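Local coordinates for ADP-ribosylation factor-binding protein GGA1 (Saccharomyces cerevisiae, PDB 5CN2) that binds the small GTPases ARF1 and ARF2 and may regulate membrane traffic through the trans-Golgi network, its GAE domain being the part described here, at residues H13-S18 with G118-P123; D19-D24 with A105-K110; L27-E30 with K34-L37; I39-I44 with T50-L55. All coordinates share one frame; numbering follows the deposited sequence.

Followed from the N terminus, the chain opens interaction 1 at residues 13-18 and closes it only at 118-123, so that nearly the whole GAE domain lies inside its loop. Interaction 2 (19-24 with 105-110) nests within that loop, and both join the larger antiparallel sheet to the three-stranded one. Inside interaction 2 come two contacts in series: interaction 3 (27-30 with 34-37) closes a short hairpin within the larger sheet, and then interaction 4 (39-44 with 50-55) crosses to the other sheet. None of the four loops cross. Interactions 2 and 4 are neighbours, their centres about 6 Å apart, whereas the centres of interactions 2 and 3 are about 25 Å apart.

Interaction 1. Residues H13-S18 with G118-P123; sequences HILNQS and GTTSLP
Thr-120 and Pro-123 meet Leu-15 and His-13 where the two sheets of the GAE domain's immunoglobulin-like beta sandwich come together at their margins. Strand 13-17 is outermost in the larger sheet and strand 112-122 outermost in the smaller. No hydrogen bond joins the two segments, and even the CA atoms of Leu-15 and Thr-120 stand 6.7 Å apart, so side chains must bridge the gap.

Thr-120 comes first along residues 118-123. Its first torsion (chi1 -66°) swings CG2 anti to the backbone N, and this methyl lies 3.5 Å from Leu-15 CD1, with Thr-120 CB at 3.6 Å from the same Leu-15 CD1. Threonine suits the place because it is two-sided: the methyl offers an apolar surface to the leucine while OG1 hydrogen-bonds to Trp-103 NE1. Leu-15 stands at a corner of its chain, where it and Asn-16 both face Ile-23 in a classic beta bulge. At this corner the isobutyl group turns into the interior, where it also touches Ile-23 and Trp-103.

Leu-122, next but one, turns to Tyr-25. Pro-123 then ends the contact against His-13, whose imidazole also meets the ring of Tyr-25. A proline is apt here, since its rigid, saturated ring presents CH groups to an aromatic face. The result is a CH-pi contact: Pro-123 CG lies 4.0 Å from the centroid of the His-13 ring, 20° off the normal, and is displaced toward the rim, nearest to His-13 ND1 at 3.8 Å.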
# COMPACT_ATOMS: atom_id res chain seq x y z
N HIS A 13 7.88 5.88 -2.64
CA HIS A 13 7.66 5.28 -3.92
C HIS A 13 6.15 5.24 -4.13
O HIS A 13 5.39 5.11 -3.18
CB HIS A 13 8.26 3.87 -3.94
CG HIS A 13 9.68 3.80 -3.45
ND1 HIS A 13 10.77 3.90 -4.30
CD2 HIS A 13 10.19 3.63 -2.20
CE1 HIS A 13 11.89 3.80 -3.59
NE2 HIS A 13 11.56 3.63 -2.32
N ILE A 14 5.71 5.36 -5.37
CA ILE A 14 4.29 5.47 -5.67
C ILE A 14 3.81 4.11 -6.10
O ILE A 14 4.30 3.55 -7.06
CB ILE A 14 4.01 6.51 -6.78
CG1 ILE A 14 4.43 7.90 -6.29
CG2 ILE A 14 2.54 6.51 -7.16
CD1 ILE A 14 4.19 9.03 -7.27
N LEU A 15 2.85 3.58 -5.35
CA LEU A 15 2.20 2.33 -5.70
C LEU A 15 1.11 2.62 -6.73
O LEU A 15 0.96 1.91 -7.72
CB LEU A 15 1.56 1.69 -4.46
CG LEU A 15 1.09 0.24 -4.64
CD1 LEU A 15 2.29 -0.68 -4.60
CD2 LEU A 15 0.09 -0.18 -3.57
N ASN A 16 0.34 3.66 -6.48
CA ASN A 16 -0.75 4.00 -7.38
C ASN A 16 -1.22 5.43 -7.21
O ASN A 16 -1.26 5.97 -6.09
CB ASN A 16 -1.92 3.04 -7.18
CG ASN A 16 -2.90 3.08 -8.33
OD1 ASN A 16 -4.07 3.41 -8.16
ND2 ASN A 16 -2.41 2.79 -9.51
N GLN A 17 -1.58 6.04 -8.32
CA GLN A 17 -2.17 7.36 -8.32
C GLN A 17 -3.34 7.39 -9.30
O GLN A 17 -3.15 7.24 -10.48
CB GLN A 17 -1.11 8.42 -8.69
CG GLN A 17 -1.53 9.83 -8.25
CD GLN A 17 -0.37 10.73 -7.87
OE1 GLN A 17 0.79 10.48 -8.23
NE2 GLN A 17 -0.68 11.78 -7.11
N SER A 18 -4.55 7.55 -8.76
CA SER A 18 -5.76 7.72 -9.55
C SER A 18 -6.11 9.20 -9.44
O SER A 18 -5.25 10.01 -9.06
CB SER A 18 -6.90 6.82 -9.03
OG SER A 18 -7.19 7.03 -7.65
N GLY A 118 -3.97 -3.57 -8.80
CA GLY A 118 -2.77 -3.64 -9.59
C GLY A 118 -1.82 -4.70 -9.09
O GLY A 118 -2.07 -5.38 -8.11
N THR A 119 -0.71 -4.81 -9.80
CA THR A 119 0.42 -5.63 -9.44
C THR A 119 1.59 -4.71 -9.66
O THR A 119 1.78 -4.18 -10.74
CB THR A 119 0.52 -6.86 -10.34
OG1 THR A 119 -0.65 -7.65 -10.16
CG2 THR A 119 1.74 -7.70 -10.00
N THR A 120 2.36 -4.48 -8.62
CA THR A 120 3.40 -3.51 -8.66
C THR A 120 4.68 -4.20 -8.23
O THR A 120 4.67 -4.95 -7.25
CB THR A 120 3.01 -2.37 -7.72
OG1 THR A 120 1.83 -1.71 -8.24
CG2 THR A 120 4.16 -1.38 -7.53
N SER A 121 5.77 -3.98 -8.97
CA SER A 121 7.07 -4.52 -8.59
C SER A 121 7.70 -3.56 -7.60
O SER A 121 7.78 -2.38 -7.87
CB SER A 121 8.02 -4.69 -9.79
OG SER A 121 7.33 -4.67 -11.02
N LEU A 122 8.17 -4.08 -6.49
CA LEU A 122 8.86 -3.25 -5.50
C LEU A 122 10.34 -3.11 -5.84
O LEU A 122 10.99 -4.09 -6.18
CB LEU A 122 8.73 -3.88 -4.11
CG LEU A 122 7.33 -4.31 -3.68
CD1 LEU A 122 7.38 -4.79 -2.24
CD2 LEU A 122 6.31 -3.18 -3.88
N PRO A 123 10.90 -1.91 -5.70
CA PRO A 123 12.33 -1.73 -6.02
C PRO A 123 13.30 -2.54 -5.13
O PRO A 123 12.86 -3.26 -4.23
CB PRO A 123 12.54 -0.23 -5.83
CG PRO A 123 11.50 0.17 -4.83
CD PRO A 123 10.30 -0.67 -5.17

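Interaction 2. Residues D19-D24 with A105-K110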
# COMPACT_ATOMS: atom_id res chain seq x y z
N ASP A 19 -7.34 9.59 -9.76
CA ASP A 19 -7.74 11.00 -9.64
C ASP A 19 -8.15 11.37 -8.22
O ASP A 19 -8.15 12.54 -7.86
CB ASP A 19 -8.89 11.30 -10.60
CG ASP A 19 -8.49 11.16 -12.05
OD1 ASP A 19 -7.30 11.40 -12.35
OD2 ASP A 19 -9.36 10.81 -12.87
N HIS A 20 -8.50 10.38 -7.41
CA HIS A 20 -9.02 10.58 -6.06
C HIS A 20 -8.05 10.21 -4.95
O HIS A 20 -8.22 10.65 -3.83
CB HIS A 20 -10.25 9.72 -5.89
CG HIS A 20 -11.22 9.87 -7.01
ND1 HIS A 20 -12.35 10.65 -6.91
CD2 HIS A 20 -11.19 9.38 -8.27
CE1 HIS A 20 -13.00 10.61 -8.06
NE2 HIS A 20 -12.32 9.85 -8.90
N LEU A 21 -7.07 9.37 -5.26
CA LEU A 21 -6.31 8.69 -4.23
C LEU A 21 -4.87 8.46 -4.68
O LEU A 21 -4.62 8.08 -5.83
CB LEU A 21 -6.95 7.33 -3.97
CG LEU A 21 -6.28 6.49 -2.88
CD1 LEU A 21 -6.55 7.09 -1.52
CD2 LEU A 21 -6.80 5.06 -2.92
N ARG A 22 -3.93 8.70 -3.77
CA ARG A 22 -2.52 8.34 -3.99
C ARG A 22 -2.09 7.39 -2.90
O ARG A 22 -2.25 7.69 -1.73
CB ARG A 22 -1.58 9.54 -4.00
CG ARG A 22 -0.12 9.14 -4.17
CD ARG A 22 0.85 10.31 -4.21
NE ARG A 22 1.11 10.90 -2.89
CZ ARG A 22 0.49 11.96 -2.40
NH1 ARG A 22 -0.45 12.59 -3.09
NH2 ARG A 22 0.80 12.41 -1.18
N ILE A 23 -1.60 6.22 -3.30
CA ILE A 23 -1.03 5.25 -2.38
C ILE A 23 0.43 5.31 -2.67
O ILE A 23 0.83 5.08 -3.77
CB ILE A 23 -1.52 3.81 -2.66
CG1 ILE A 23 -3.04 3.73 -2.65
CG2 ILE A 23 -0.95 2.84 -1.65
CD1 ILE A 23 -3.61 2.40 -3.12
N ASP A 24 1.23 5.62 -1.66
CA ASP A 24 2.67 5.55 -1.79
C ASP A 24 3.25 4.94 -0.53
O ASP A 24 2.50 4.60 0.43
CB ASP A 24 3.29 6.93 -2.10
CG ASP A 24 2.87 8.01 -1.14
OD1 ASP A 24 2.47 7.74 -0.00
OD2 ASP A 24 2.94 9.18 -1.56
N ALA A 105 -7.84 -2.16 -3.73
CA ALA A 105 -8.46 -1.26 -2.75
C ALA A 105 -9.90 -0.99 -3.08
O ALA A 105 -10.27 -0.94 -4.25
CB ALA A 105 -7.72 0.04 -2.68
N ASN A 106 -10.71 -0.86 -2.04
CA ASN A 106 -12.06 -0.45 -2.18
C ASN A 106 -12.31 0.70 -1.26
O ASN A 106 -11.78 0.73 -0.14
CB ASN A 106 -13.02 -1.59 -1.85
CG ASN A 106 -12.95 -2.71 -2.85
OD1 ASN A 106 -13.82 -2.83 -3.73
ND2 ASN A 106 -11.89 -3.53 -2.75
N TYR A 107 -13.14 1.63 -1.72
CA TYR A 107 -13.54 2.76 -0.91
C TYR A 107 -14.74 3.41 -1.51
O TYR A 107 -15.05 3.18 -2.67
CB TYR A 107 -12.42 3.81 -0.80
CG TYR A 107 -11.89 4.34 -2.11
CD1 TYR A 107 -10.88 3.68 -2.78
CD2 TYR A 107 -12.34 5.55 -2.63
CE1 TYR A 107 -10.35 4.18 -3.95
CE2 TYR A 107 -11.83 6.06 -3.81
CZ TYR A 107 -10.83 5.36 -4.47
OH TYR A 107 -10.31 5.85 -5.64
N CYS A 108 -15.39 4.25 -0.72
CA CYS A 108 -16.53 5.01 -1.21
C CYS A 108 -16.18 6.47 -1.15
O CYS A 108 -15.66 6.95 -0.16
CB CYS A 108 -17.76 4.71 -0.35
SG CYS A 108 -18.18 2.96 -0.38
N THR A 109 -16.45 7.17 -2.23
CA THR A 109 -16.41 8.60 -2.23
C THR A 109 -17.88 9.02 -2.32
O THR A 109 -18.76 8.15 -2.30
CB THR A 109 -15.54 9.10 -3.40
OG1 THR A 109 -15.02 10.39 -3.08
CG2 THR A 109 -16.35 9.11 -4.73
N LYS A 110 -18.16 10.31 -2.40
CA LYS A 110 -19.56 10.75 -2.53
C LYS A 110 -20.05 10.49 -3.96
O LYS A 110 -19.51 11.04 -4.93
CB LYS A 110 -19.72 12.24 -2.18
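Apolar contact between Leu-21 and Tyr-107 carries this meeting of strands 21-29 and 99-109. The two side chains run antiparallel and overlap along their flanks, and Leu-21 CD2 comes to lie 3.8 Å from Tyr-107 CE1, approaching the ring obliquely. Tyr-107 takes the less usual first torsion (chi1 56°), with CG set between the backbone N and the carbonyl carbon, and from there its phenol extends toward the opposite strand. Across the contact, Tyr-107 OH lies 3.9 Å from His-20 CB and 4.0 Å from Leu-21 CB.

The CA atoms of Leu-21 and Tyr-107 are 9.9 Å apart, a spacing natural to facing sheets of a beta sandwich, here the immunoglobulin-like one of the GAE domain. The branched leucine and the long, flat tyrosine together fill the gap that neither would bridge alone; Phe-52 packs against both.

Charged groups go to the other face of the strand. Arg-22 and Asp-24, two residues apart and thus on one side, form a salt bridge in which Arg-22 NE donates to Asp-24 OD2 over 2.8 Å, with an N-H...O angle of 162°. The oxygen lies in the guanidinium plane, but the nitrogen meets it from above the carboxylate plane, 46° out of it. A second salt bridge, from Arg-12 NH1 to Asp-24 OD1, gives the buried carboxylate two cationic partners.

Interaction 3. Residues L27-E30 with K34-L37; sequences LTRE and KLRL
Leu-27 reaches Leu-37 because its CG stands anti to the backbone N (chi1 177°); the two isobutyl groups then lie alongside each other, Leu-27 CD1 3.6 Å from Leu-37 CD1. At the end of the strand, Glu-30 has CG anti to its carbonyl carbon (chi1 -78°) and stretches out beyond it, which brings its carboxylate between Lys-34 and Arg-36.

Both ion pairs are long: Glu-30 OE1 is 3.9 Å from Lys-34 NZ, and Glu-30 OE2 is 3.8 Å from Arg-36 NE. The second rests on charge alone, since OE2 sits well out of the guanidinium plane. Long, flexible charged side chains suit this outlying end of the hairpin, where they can adjust to one another. Leu-27, Leu-35 and Leu-37 share one face of the sheet, where Leu-35 CD1 adds to the cluster 4.0 Å from Leu-27 CD1. Arg-29, bent along its chain, passes obliquely by Leu-35 CD2, and its NH2 hydrogen-bonds to Val-93 O.

Two nearly straight backbone bonds, Thr-28 N to Arg-36 O (3.1 Å) and Arg-36 N to Thr-28 O (2.8 Å), and a more bent one from Glu-30 N to Lys-34 O (3.0 Å) join the antiparallel strands; with only three residues linking the segments, strands 21-29 and 34-43 form a beta hairpin.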
# COMPACT_ATOMS: atom_id res chain seq x y z
N LEU A 27 10.06 1.97 1.83
CA LEU A 27 10.50 0.59 1.78
C LEU A 27 11.90 0.50 2.33
O LEU A 27 12.83 1.03 1.72
CB LEU A 27 10.47 0.08 0.35
CG LEU A 27 10.98 -1.35 0.16
CD1 LEU A 27 10.03 -2.35 0.76
CD2 LEU A 27 11.16 -1.62 -1.33
N THR A 28 12.05 -0.16 3.48
CA THR A 28 13.34 -0.29 4.12
C THR A 28 13.71 -1.76 4.32
O THR A 28 12.85 -2.63 4.44
CB THR A 28 13.34 0.36 5.49
OG1 THR A 28 12.12 0.02 6.16
CG2 THR A 28 13.42 1.85 5.36
N ARG A 29 15.00 -2.01 4.37
CA ARG A 29 15.49 -3.34 4.66
C ARG A 29 15.86 -3.38 6.12
O ARG A 29 16.70 -2.63 6.55
CB ARG A 29 16.69 -3.65 3.78
CG ARG A 29 17.45 -4.90 4.21
CD ARG A 29 18.39 -5.35 3.12
NE ARG A 29 18.10 -6.73 2.77
CZ ARG A 29 17.26 -7.12 1.82
NH1 ARG A 29 16.61 -6.23 1.10
NH2 ARG A 29 17.06 -8.40 1.59
N GLU A 30 15.19 -4.22 6.91
CA GLU A 30 15.50 -4.31 8.33
C GLU A 30 16.60 -5.32 8.63
O GLU A 30 17.34 -5.18 9.59
CB GLU A 30 14.26 -4.68 9.13
CG GLU A 30 13.29 -3.53 9.36
CD GLU A 30 12.26 -3.88 10.41
OE1 GLU A 30 11.93 -5.08 10.57
OE2 GLU A 30 11.78 -2.95 11.09
N LYS A 34 14.23 -9.54 5.72
CA LYS A 34 13.03 -8.81 6.07
C LYS A 34 13.06 -7.39 5.52
O LYS A 34 14.05 -6.67 5.71
CB LYS A 34 12.90 -8.78 7.58
CG LYS A 34 11.55 -8.34 8.10
CD LYS A 34 11.49 -8.48 9.62
CE LYS A 34 10.11 -8.92 10.08
NZ LYS A 34 9.67 -8.20 11.31
N LEU A 35 12.00 -7.02 4.81
CA LEU A 35 11.69 -5.65 4.42
C LEU A 35 10.52 -5.11 5.23
O LEU A 35 9.65 -5.88 5.67
CB LEU A 35 11.30 -5.58 2.95
CG LEU A 35 12.21 -6.19 1.90
CD1 LEU A 35 11.66 -5.94 0.50
CD2 LEU A 35 13.61 -5.64 2.00
N ARG A 36 10.49 -3.80 5.41
CA ARG A 36 9.40 -3.12 6.11
C ARG A 36 8.72 -2.17 5.12
O ARG A 36 9.40 -1.39 4.46
CB ARG A 36 9.94 -2.34 7.27
CG ARG A 36 8.87 -1.87 8.23
CD ARG A 36 9.31 -2.02 9.68
NE ARG A 36 8.36 -1.40 10.60
CZ ARG A 36 8.20 -0.08 10.74
NH1 ARG A 36 8.91 0.78 10.01
NH2 ARG A 36 7.30 0.38 11.61
N LEU A 37 7.41 -2.28 4.97
CA LEU A 37 6.66 -1.34 4.13
C LEU A 37 5.78 -0.52 4.98
O LEU A 37 4.90 -1.07 5.67
CB LEU A 37 5.72 -2.03 3.16
CG LEU A 37 6.23 -2.28 1.77
CD1 LEU A 37 6.83 -3.68 1.75
CD2 LEU A 37 5.05 -2.15 0.83

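Interaction 4. Residues I39-I44 with T50-L55; sequences IFYSNI and TNFALL
The aromatic contact is between Tyr-41 and Phe-52, whose side chains cross at about a right angle. Phe-52 sets CE2 over one face of the tyrosine ring, near the rim, with CZ just beyond the ring's outline; the closest pair is Tyr-41 CD1 with Phe-52 CZ at 3.3 Å. Centroids 4.6 Å apart and planes inclined at 52° make this an oblique pair, neither stacked nor edge-to-face. The first torsion of Phe-52 (chi1 -176°), with CG anti to the backbone N, directs its ring toward the tyrosine.

Aliphatic contacts follow. Leu-54 CD1 approaches the edge of the Tyr-41 ring, near its plane, while Leu-54 CD2 and Leu-54 CB each lie 3.5 Å from Tyr-41 OH. Ile-39 CD1 adds a looser touch, 4.3 Å from Leu-54 CD2.

Among the side chains that touch, only Tyr-41 brings a polar group, and its OH is hydrogen-bonded with Gln-84 NE2; tyrosine suits the place because its ring packs against Phe-52 while its hydroxyl reaches a polar partner. A leucine in place of Tyr-41 would probably open a gap against Phe-52 and leave Gln-84 NE2 without this mate.

Strand 34-43 runs between strands 21-29 and 78-89 in the larger sheet of the immunoglobulin-like sandwich. Facing it, strand 52-56 edges the smaller sheet beside strand 99-109, from which Ala-105 touches Phe-52 and Trp-103 touches Leu-54.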
# COMPACT_ATOMS: atom_id res chain seq x y z
N ILE A 39 2.98 2.04 4.34
CA ILE A 39 2.10 2.48 3.27
C ILE A 39 1.27 3.68 3.75
O ILE A 39 0.82 3.72 4.89
CB ILE A 39 1.16 1.36 2.83
CG1 ILE A 39 1.95 0.06 2.65
CG2 ILE A 39 0.41 1.74 1.53
CD1 ILE A 39 1.12 -1.12 2.15
N PHE A 40 1.09 4.65 2.86
CA PHE A 40 0.34 5.85 3.18
C PHE A 40 -0.70 6.08 2.11
O PHE A 40 -0.43 5.93 0.91
CB PHE A 40 1.27 7.07 3.24
CG PHE A 40 2.28 7.03 4.34
CD1 PHE A 40 1.98 7.56 5.58
CD2 PHE A 40 3.54 6.49 4.12
CE1 PHE A 40 2.91 7.54 6.60
CE2 PHE A 40 4.47 6.47 5.13
CZ PHE A 40 4.15 6.98 6.37
N TYR A 41 -1.88 6.50 2.54
CA TYR A 41 -2.98 6.75 1.64
C TYR A 41 -3.34 8.23 1.70
O TYR A 41 -3.51 8.79 2.79
CB TYR A 41 -4.16 5.86 2.03
CG TYR A 41 -3.78 4.37 2.20
CD1 TYR A 41 -3.76 3.50 1.12
CD2 TYR A 41 -3.45 3.86 3.43
CE1 TYR A 41 -3.42 2.16 1.27
CE2 TYR A 41 -3.11 2.53 3.60
CZ TYR A 41 -3.09 1.68 2.51
OH TYR A 41 -2.76 0.37 2.68
N SER A 42 -3.42 8.86 0.52
CA SER A 42 -3.70 10.28 0.42
C SER A 42 -4.93 10.60 -0.46
O SER A 42 -4.98 10.18 -1.61
CB SER A 42 -2.49 11.01 -0.14
OG SER A 42 -1.38 10.93 0.75
N ASN A 43 -5.88 11.36 0.07
CA ASN A 43 -7.05 11.81 -0.68
C ASN A 43 -6.63 13.09 -1.36
O ASN A 43 -6.34 14.08 -0.68
CB ASN A 43 -8.23 12.02 0.28
CG ASN A 43 -9.53 12.42 -0.40
OD1 ASN A 43 -9.59 12.77 -1.58
ND2 ASN A 43 -10.61 12.35 0.37
N ILE A 44 -6.55 13.06 -2.69
CA ILE A 44 -6.26 14.25 -3.50
C ILE A 44 -7.53 14.80 -4.21
O ILE A 44 -7.41 15.64 -5.11
CB ILE A 44 -5.16 13.96 -4.55
CG1 ILE A 44 -5.57 12.79 -5.46
CG2 ILE A 44 -3.84 13.66 -3.87
CD1 ILE A 44 -4.81 12.73 -6.77
N THR A 50 -14.40 7.28 2.27
CA THR A 50 -14.87 6.46 3.38
C THR A 50 -14.76 4.99 3.03
O THR A 50 -14.65 4.61 1.85
CB THR A 50 -16.37 6.74 3.70
OG1 THR A 50 -17.19 6.52 2.53
CG2 THR A 50 -16.56 8.16 4.20
N ASN A 51 -14.80 4.18 4.07
CA ASN A 51 -14.78 2.72 3.96
C ASN A 51 -13.56 2.17 3.21
O ASN A 51 -13.66 1.15 2.51
CB ASN A 51 -16.08 2.21 3.31
CG ASN A 51 -17.33 2.63 4.07
OD1 ASN A 51 -17.33 2.67 5.30
ND2 ASN A 51 -18.39 2.92 3.35
N PHE A 52 -12.42 2.84 3.37
CA PHE A 52 -11.22 2.43 2.65
C PHE A 52 -10.69 1.11 3.14
O PHE A 52 -10.61 0.88 4.33
CB PHE A 52 -10.09 3.45 2.76
CG PHE A 52 -8.90 3.07 1.94
CD1 PHE A 52 -8.82 3.43 0.60
CD2 PHE A 52 -7.91 2.28 2.47
CE1 PHE A 52 -7.74 3.04 -0.17
CE2 PHE A 52 -6.84 1.87 1.70
CZ PHE A 52 -6.75 2.27 0.38
N ALA A 53 -10.24 0.26 2.21
CA ALA A 53 -9.51 -0.93 2.60
C ALA A 53 -8.63 -1.44 1.49
O ALA A 53 -9.06 -1.52 0.34
CB ALA A 53 -10.51 -2.04 2.99
N LEU A 54 -7.41 -1.84 1.86
CA LEU A 54 -6.46 -2.42 0.95
C LEU A 54 -6.36 -3.90 1.22
O LEU A 54 -6.27 -4.30 2.38
CB LEU A 54 -5.06 -1.83 1.14
CG LEU A 54 -4.03 -2.29 0.09
CD1 LEU A 54 -4.00 -1.31 -1.07
CD2 LEU A 54 -2.66 -2.47 0.71
N LEU A 55 -6.38 -4.70 0.16
CA LEU A 55 -6.23 -6.14 0.26
C LEU A 55 -4.99 -6.52 -0.50
O LEU A 55 -4.67 -5.93 -1.54
CB LEU A 55 -7.44 -6.89 -0.31
CG LEU A 55 -8.74 -6.89 0.48
CD1 LEU A 55 -9.30 -5.50 0.64
CD2 LEU A 55 -9.76 -7.78 -0.21